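Local coordinates for protein trehalose-6-phosphate phosphatase (Candida albicans, PDB 5DXI) that is a phosphatase of the HAD superfamily that, in this model, holds a magnesium ion and a beryllium trifluoride ion in its pocket, at residues L8-L13 with P287-E292; A107-S112 with K187-G192. All coordinates share one frame; numbering follows the deposited sequence.

Contact 1 of 2, residues L8-L13 with P287-E292; sequences LNRPLL and PRQVLE
The guanidinium of Arg-10 meets Glu-292 at its edge, while one of its faces looks onto the backbone O of Gln-289. Glu-292 OE1 lies in the guanidinium plane, 2.9 Å from Arg-10 NH1, and the N-H...O angle of 176° makes this salt bridge almost straight. The carboxylate offers the lone pair of OE1 that points away from its other oxygen, and its plane is turned 36° from that of the guanidinium. The bridge therefore rests on one bond: Arg-10 NH2 stays 3.7 Å from Glu-292 OE1. NH2 lies alongside the aliphatic part of Gln-289, 3.5 Å from Gln-289 CG and 3.6 Å from Gln-289 CB. Reach comes from the Arg-10 chain, extended from CG to NE, whereas Gln-289 bends at chi2 (84°) and leads its amide away from the arginine, OE1 turning back to a weak bond with Glu-286 N. Just before Arg-10, Asn-9 N-caps its helix: OD1 accepts from Leu-12 N at 3.2 Å. With no buried residue among the three that touch, this is a surface clasp between the starts of helices 10-19 and 287-298. Both Arg-10 and Gln-289 also rest on Leu-284 of the outermost strand 282-284, and Leu-8 pairs through its backbone with His-283 of that strand, placing the two helix starts beside this edge of the mixed sheet.

Contact 2 of 2, residues A107-S112 with K187-G192; sequences ASFDMS and KFVNKG. With BEF (beryllium trifluoride ion), chain F.
Phe-109 reaches across to Phe-188 and Val-189, and its side chain can be traced outward. From CB, directed at the other segment, chi1 of -76° sets CG beside the backbone N and sends the ring over the gap. Further along the ring, CE2 makes the closest approach, 3.5 Å from Val-189 CG1. CG1 lies near the ring plane, so the valine abuts an edge of the phenyl, and the two side chains come from opposite directions. At the tip, CZ touches Phe-188 CB at 3.9 Å. The Phe-188 side chain runs at about a right angle to that of Phe-109 and carries its ring away, so the pair meet through Phe-188 CB rather than as a ring stack. No hydrogen bond joins the segments. Each is ordered internally: Asp-110 OD1 closes an Asx turn by accepting from Ser-112 N at 2.9 Å and also takes Ser-112 OG at 3.0 Å, while Asn-190 OD1 caps the next helix, accepting from Glu-193 N and, weakly, from Gly-192 N. Beyond that cap Lys-191, extended past CG, brings NZ to 2.7 Å from F1 of beryllium trifluoride, probably as the motif lysine of HAD phosphatases; Asp-237 and Ile-67 O also hold NZ. Residues 107-112 connect strand 103-104 of the mixed sheet to helix 113-126, and residues 187-192 run from strand 181-186 of the four-stranded antiparallel sheet into helix 191-199. The contact thus pairs the outgoing and returning links between the HAD core and its cap, with Phe-109 also resting on Pro-186.

Overall arrangement
Contact 1 and contact 2 lie on opposite sides of the chain's centre, their centres 33 Å apart and their nearest atoms about 13 Å apart. Contact 2 is nested along the sequence within the long loop that contact 1 closes. Contact 1 brings the first and last helices together beside strand 282-284, one outer edge of the mixed HAD sheet; residues 107-112 follow strand 103-104, the other edge. The same sheet is therefore flanked at both ends, once by helices near the two chain ends and once by the cap links. Lys-191 ties contact 2 to the beryllium trifluoride pocket, whereas contact 1 joins two peripheral helices at the surface, chiefly through a salt bridge.

Contact 1 of 2, residues L8-L13 with P287-E292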
loop_
_atom_site.group_PDB
_atom_site.type_symbol
_atom_site.label_atom_id
_atom_site.label_comp_id
_atom_site.label_asym_id
_atom_site.label_seq_id
_atom_site.Cartn_x
_atom_site.Cartn_y
_atom_site.Cartn_z
ATOM N N LEU A 8 -8.202 -14.500 7.385
ATOM C CA LEU A 8 -7.524 -15.105 6.240
ATOM C C LEU A 8 -7.406 -16.612 6.417
ATOM O O LEU A 8 -7.046 -17.093 7.489
ATOM C CB LEU A 8 -6.120 -14.499 6.052
ATOM C CG LEU A 8 -5.246 -15.111 4.946
ATOM C CD1 LEU A 8 -5.887 -14.970 3.560
ATOM C CD2 LEU A 8 -3.833 -14.502 4.973
ATOM N N ASN A 9 -7.719 -17.342 5.354
ATOM C CA ASN A 9 -7.563 -18.790 5.302
ATOM C C ASN A 9 -6.099 -19.136 4.966
ATOM O O ASN A 9 -5.744 -19.331 3.809
ATOM C CB ASN A 9 -8.533 -19.362 4.257
ATOM C CG ASN A 9 -8.585 -20.883 4.245
ATOM O OD1 ASN A 9 -7.649 -21.562 4.663
ATOM N ND2 ASN A 9 -9.698 -21.426 3.748
ATOM N N ARG A 10 -5.253 -19.207 5.986
ATOM C CA ARG A 10 -3.826 -19.373 5.743
ATOM C C ARG A 10 -3.463 -20.694 5.034
ATOM O O ARG A 10 -2.642 -20.676 4.121
ATOM C CB ARG A 10 -3.057 -19.217 7.057
ATOM C CG ARG A 10 -3.342 -17.875 7.731
ATOM C CD ARG A 10 -2.395 -17.581 8.873
ATOM N NE ARG A 10 -2.983 -16.689 9.871
ATOM C CZ ARG A 10 -2.315 -16.223 10.920
ATOM N NH1 ARG A 10 -1.032 -16.548 11.076
ATOM N NH2 ARG A 10 -2.912 -15.429 11.803
ATOM N N PRO A 11 -4.093 -21.832 5.416
ATOM C CA PRO A 11 -3.775 -23.068 4.678
ATOM C C PRO A 11 -4.082 -23.016 3.185
ATOM O O PRO A 11 -3.284 -23.530 2.392
ATOM C CB PRO A 11 -4.641 -24.117 5.379
ATOM C CG PRO A 11 -4.696 -23.621 6.797
ATOM C CD PRO A 11 -4.845 -22.125 6.655
ATOM N N LEU A 12 -5.211 -22.415 2.810
ATOM C CA LEU A 12 -5.541 -22.229 1.401
ATOM C C LEU A 12 -4.509 -21.322 0.726
ATOM O O LEU A 12 -4.065 -21.601 -0.386
ATOM C CB LEU A 12 -6.953 -21.638 1.235
ATOM C CG LEU A 12 -7.321 -21.174 -0.185
ATOM C CD1 LEU A 12 -7.192 -22.311 -1.179
ATOM C CD2 LEU A 12 -8.719 -20.567 -0.262
ATOM N N LEU A 13 -4.145 -20.231 1.395
ATOM C CA LEU A 13 -3.165 -19.309 0.823
ATOM C C LEU A 13 -1.880 -20.079 0.516
ATOM O O LEU A 13 -1.312 -19.958 -0.581
ATOM C CB LEU A 13 -2.882 -18.130 1.764
ATOM C CG LEU A 13 -1.979 -17.046 1.161
ATOM C CD1 LEU A 13 -2.721 -16.288 0.053
ATOM C CD2 LEU A 13 -1.514 -16.092 2.223
ATOM N N PRO A 287 0.459 -6.550 12.003
ATOM C CA PRO A 287 1.689 -6.969 11.320
ATOM C C PRO A 287 2.244 -8.309 11.831
ATOM O O PRO A 287 2.771 -9.098 11.036
ATOM C CB PRO A 287 2.660 -5.820 11.625
ATOM C CG PRO A 287 1.758 -4.610 11.686
ATOM C CD PRO A 287 0.500 -5.120 12.373
ATOM N N ARG A 288 2.104 -8.574 13.129
ATOM C CA ARG A 288 2.541 -9.860 13.673
ATOM C C ARG A 288 1.982 -11.050 12.879
ATOM O O ARG A 288 2.723 -11.955 12.462
ATOM C CB ARG A 288 2.134 -10.001 15.138
ATOM C CG ARG A 288 2.580 -11.325 15.740
ATOM C CD ARG A 288 2.133 -11.469 17.188
ATOM N NE ARG A 288 2.849 -10.557 18.073
ATOM C CZ ARG A 288 2.579 -10.409 19.364
ATOM N NH1 ARG A 288 1.593 -11.106 19.921
ATOM N NH2 ARG A 288 3.284 -9.555 20.093
ATOM N N GLN A 289 0.671 -11.046 12.656
ATOM C CA GLN A 289 0.056 -12.137 11.913
ATOM C C GLN A 289 0.456 -12.091 10.447
ATOM O O GLN A 289 0.576 -13.133 9.803
ATOM C CB GLN A 289 -1.467 -12.109 12.066
ATOM C CG GLN A 289 -1.939 -12.498 13.465
ATOM C CD GLN A 289 -1.924 -11.333 14.440
ATOM O OE1 GLN A 289 -2.235 -10.197 14.077
ATOM N NE2 GLN A 289 -1.549 -11.605 15.685
ATOM N N VAL A 290 0.715 -10.891 9.931
ATOM C CA VAL A 290 1.220 -10.769 8.560
ATOM C C VAL A 290 2.540 -11.530 8.424
ATOM O O VAL A 290 2.734 -12.309 7.488
ATOM C CB VAL A 290 1.427 -9.292 8.139
ATOM C CG1 VAL A 290 2.058 -9.220 6.749
ATOM C CG2 VAL A 290 0.096 -8.515 8.157
ATOM N N LEU A 291 3.457 -11.306 9.358
ATOM C CA LEU A 291 4.759 -11.966 9.258
ATOM C C LEU A 291 4.645 -13.480 9.480
ATOM O O LEU A 291 5.362 -14.262 8.841
ATOM C CB LEU A 291 5.759 -11.353 10.248
ATOM C CG LEU A 291 5.951 -9.841 10.088
ATOM C CD1 LEU A 291 7.146 -9.325 10.921
ATOM C CD2 LEU A 291 6.080 -9.456 8.627
ATOM N N GLU A 292 3.733 -13.895 10.360
ATOM C CA GLU A 292 3.468 -15.324 10.548
ATOM C C GLU A 292 3.070 -15.943 9.222
ATOM O O GLU A 292 3.623 -16.965 8.807
ATOM C CB GLU A 292 2.355 -15.561 11.577
ATOM C CG GLU A 292 2.685 -15.127 12.998
ATOM C CD GLU A 292 1.491 -15.236 13.933
ATOM O OE1 GLU A 292 0.381 -15.612 13.473
ATOM O OE2 GLU A 292 1.651 -14.919 15.133
#

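Contact 2 of 2, residues A107-S112 with K187-G192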
loop_
_atom_site.group_PDB
_atom_site.type_symbol
_atom_site.label_atom_id
_atom_site.label_comp_id
_atom_site.label_asym_id
_atom_site.label_seq_id
_atom_site.Cartn_x
_atom_site.Cartn_y
_atom_site.Cartn_z
ATOM N N ALA A 107 5.424 13.198 -12.908
ATOM C CA ALA A 107 6.377 14.186 -13.416
ATOM C C ALA A 107 5.720 15.254 -14.302
ATOM O O ALA A 107 6.215 16.372 -14.407
ATOM C CB ALA A 107 7.494 13.487 -14.178
ATOM N N SER A 108 4.617 14.911 -14.952
ATOM C CA SER A 108 3.981 15.853 -15.865
ATOM C C SER A 108 2.813 16.587 -15.210
ATOM O O SER A 108 2.173 17.438 -15.840
ATOM C CB SER A 108 3.511 15.132 -17.127
ATOM O OG SER A 108 2.488 14.196 -16.828
ATOM N N PHE A 109 2.522 16.248 -13.955
ATOM C CA PHE A 109 1.384 16.842 -13.250
ATOM C C PHE A 109 1.657 18.244 -12.702
ATOM O O PHE A 109 2.787 18.592 -12.377
ATOM C CB PHE A 109 0.914 15.931 -12.106
ATOM C CG PHE A 109 0.122 14.730 -12.564
ATOM C CD1 PHE A 109 -0.676 14.798 -13.698
ATOM C CD2 PHE A 109 0.135 13.551 -11.840
ATOM C CE1 PHE A 109 -1.417 13.694 -14.117
ATOM C CE2 PHE A 109 -0.608 12.453 -12.246
ATOM C CZ PHE A 109 -1.379 12.522 -13.383
ATOM N N ASP A 110 0.598 19.047 -12.637
ATOM C CA ASP A 110 0.635 20.371 -12.028
ATOM C C ASP A 110 0.812 20.275 -10.503
ATOM O O ASP A 110 0.024 19.617 -9.821
ATOM C CB ASP A 110 -0.651 21.126 -12.389
ATOM C CG ASP A 110 -0.792 22.469 -11.672
ATOM O OD1 ASP A 110 0.213 23.041 -11.199
ATOM O OD2 ASP A 110 -1.939 22.958 -11.586
ATOM N N MET A 111 1.834 20.950 -9.982
ATOM C CA MET A 111 2.171 20.887 -8.562
ATOM C C MET A 111 1.833 22.162 -7.786
ATOM O O MET A 111 2.219 22.303 -6.628
ATOM C CB MET A 111 3.663 20.579 -8.403
ATOM C CG MET A 111 4.052 19.192 -8.878
ATOM S SD MET A 111 3.173 17.947 -7.915
ATOM C CE MET A 111 3.108 16.567 -9.054
ATOM N N SER A 112 1.088 23.076 -8.398
ATOM C CA SER A 112 0.870 24.379 -7.771
ATOM C C SER A 112 -0.092 24.312 -6.586
ATOM O O SER A 112 -0.222 25.265 -5.825
ATOM C CB SER A 112 0.374 25.391 -8.809
ATOM O OG SER A 112 -0.900 25.042 -9.319
ATOM N N LYS A 187 -4.842 13.090 -7.897
ATOM C CA LYS A 187 -5.884 12.092 -7.889
ATOM C C LYS A 187 -5.584 10.961 -8.864
ATOM O O LYS A 187 -6.005 9.823 -8.650
ATOM C CB LYS A 187 -7.243 12.734 -8.197
ATOM C CG LYS A 187 -8.413 11.810 -7.927
ATOM C CD LYS A 187 -9.720 12.571 -7.692
ATOM C CE LYS A 187 -10.337 13.042 -8.985
ATOM N NZ LYS A 187 -10.845 11.887 -9.777
ATOM N N PHE A 188 -4.859 11.258 -9.936
ATOM C CA PHE A 188 -4.721 10.269 -10.998
ATOM C C PHE A 188 -3.440 9.438 -10.903
ATOM O O PHE A 188 -3.139 8.659 -11.806
ATOM C CB PHE A 188 -4.820 10.967 -12.361
ATOM C CG PHE A 188 -6.149 11.639 -12.575
ATOM C CD1 PHE A 188 -7.292 10.883 -12.788
ATOM C CD2 PHE A 188 -6.264 13.019 -12.525
ATOM C CE1 PHE A 188 -8.526 11.494 -12.965
ATOM C CE2 PHE A 188 -7.492 13.634 -12.696
ATOM C CZ PHE A 188 -8.625 12.870 -12.916
ATOM N N VAL A 189 -2.697 9.611 -9.811
ATOM C CA VAL A 189 -1.711 8.621 -9.364
ATOM C C VAL A 189 -2.196 8.039 -8.025
ATOM O O VAL A 189 -2.700 8.779 -7.177
ATOM C CB VAL A 189 -0.290 9.214 -9.197
ATOM C CG1 VAL A 189 0.358 9.522 -10.555
ATOM C CG2 VAL A 189 -0.306 10.442 -8.298
ATOM N N ASN A 190 -2.077 6.723 -7.855
ATOM C CA ASN A 190 -2.480 6.055 -6.615
ATOM C C ASN A 190 -1.996 4.605 -6.604
ATOM O O ASN A 190 -1.526 4.097 -7.627
ATOM C CB ASN A 190 -3.997 6.094 -6.428
ATOM C CG ASN A 190 -4.740 5.452 -7.589
ATOM O OD1 ASN A 190 -4.809 4.219 -7.697
ATOM N ND2 ASN A 190 -5.328 6.289 -8.453
ATOM N N LYS A 191 -2.108 3.945 -5.451
ATOM C CA LYS A 191 -1.593 2.584 -5.303
ATOM C C LYS A 191 -2.331 1.599 -6.226
ATOM O O LYS A 191 -1.780 0.569 -6.602
ATOM C CB LYS A 191 -1.686 2.122 -3.846
ATOM C CG LYS A 191 -0.765 2.861 -2.858
ATOM C CD LYS A 191 -0.618 2.077 -1.545
ATOM C CE LYS A 191 0.397 2.728 -0.567
ATOM N NZ LYS A 191 0.503 1.892 0.687
ATOM N N GLY A 192 -3.574 1.913 -6.583
ATOM C CA GLY A 192 -4.334 1.082 -7.502
ATOM C C GLY A 192 -3.739 1.057 -8.909
ATOM O O GLY A 192 -3.729 0.013 -9.563
HETATM BE BE BEF F . 1.912 1.554 3.494
HETATM F F1 BEF F . 1.497 3.156 2.871
HETATM F F2 BEF F . 1.732 2.176 5.136
HETATM F F3 BEF F . 3.646 1.875 3.605
#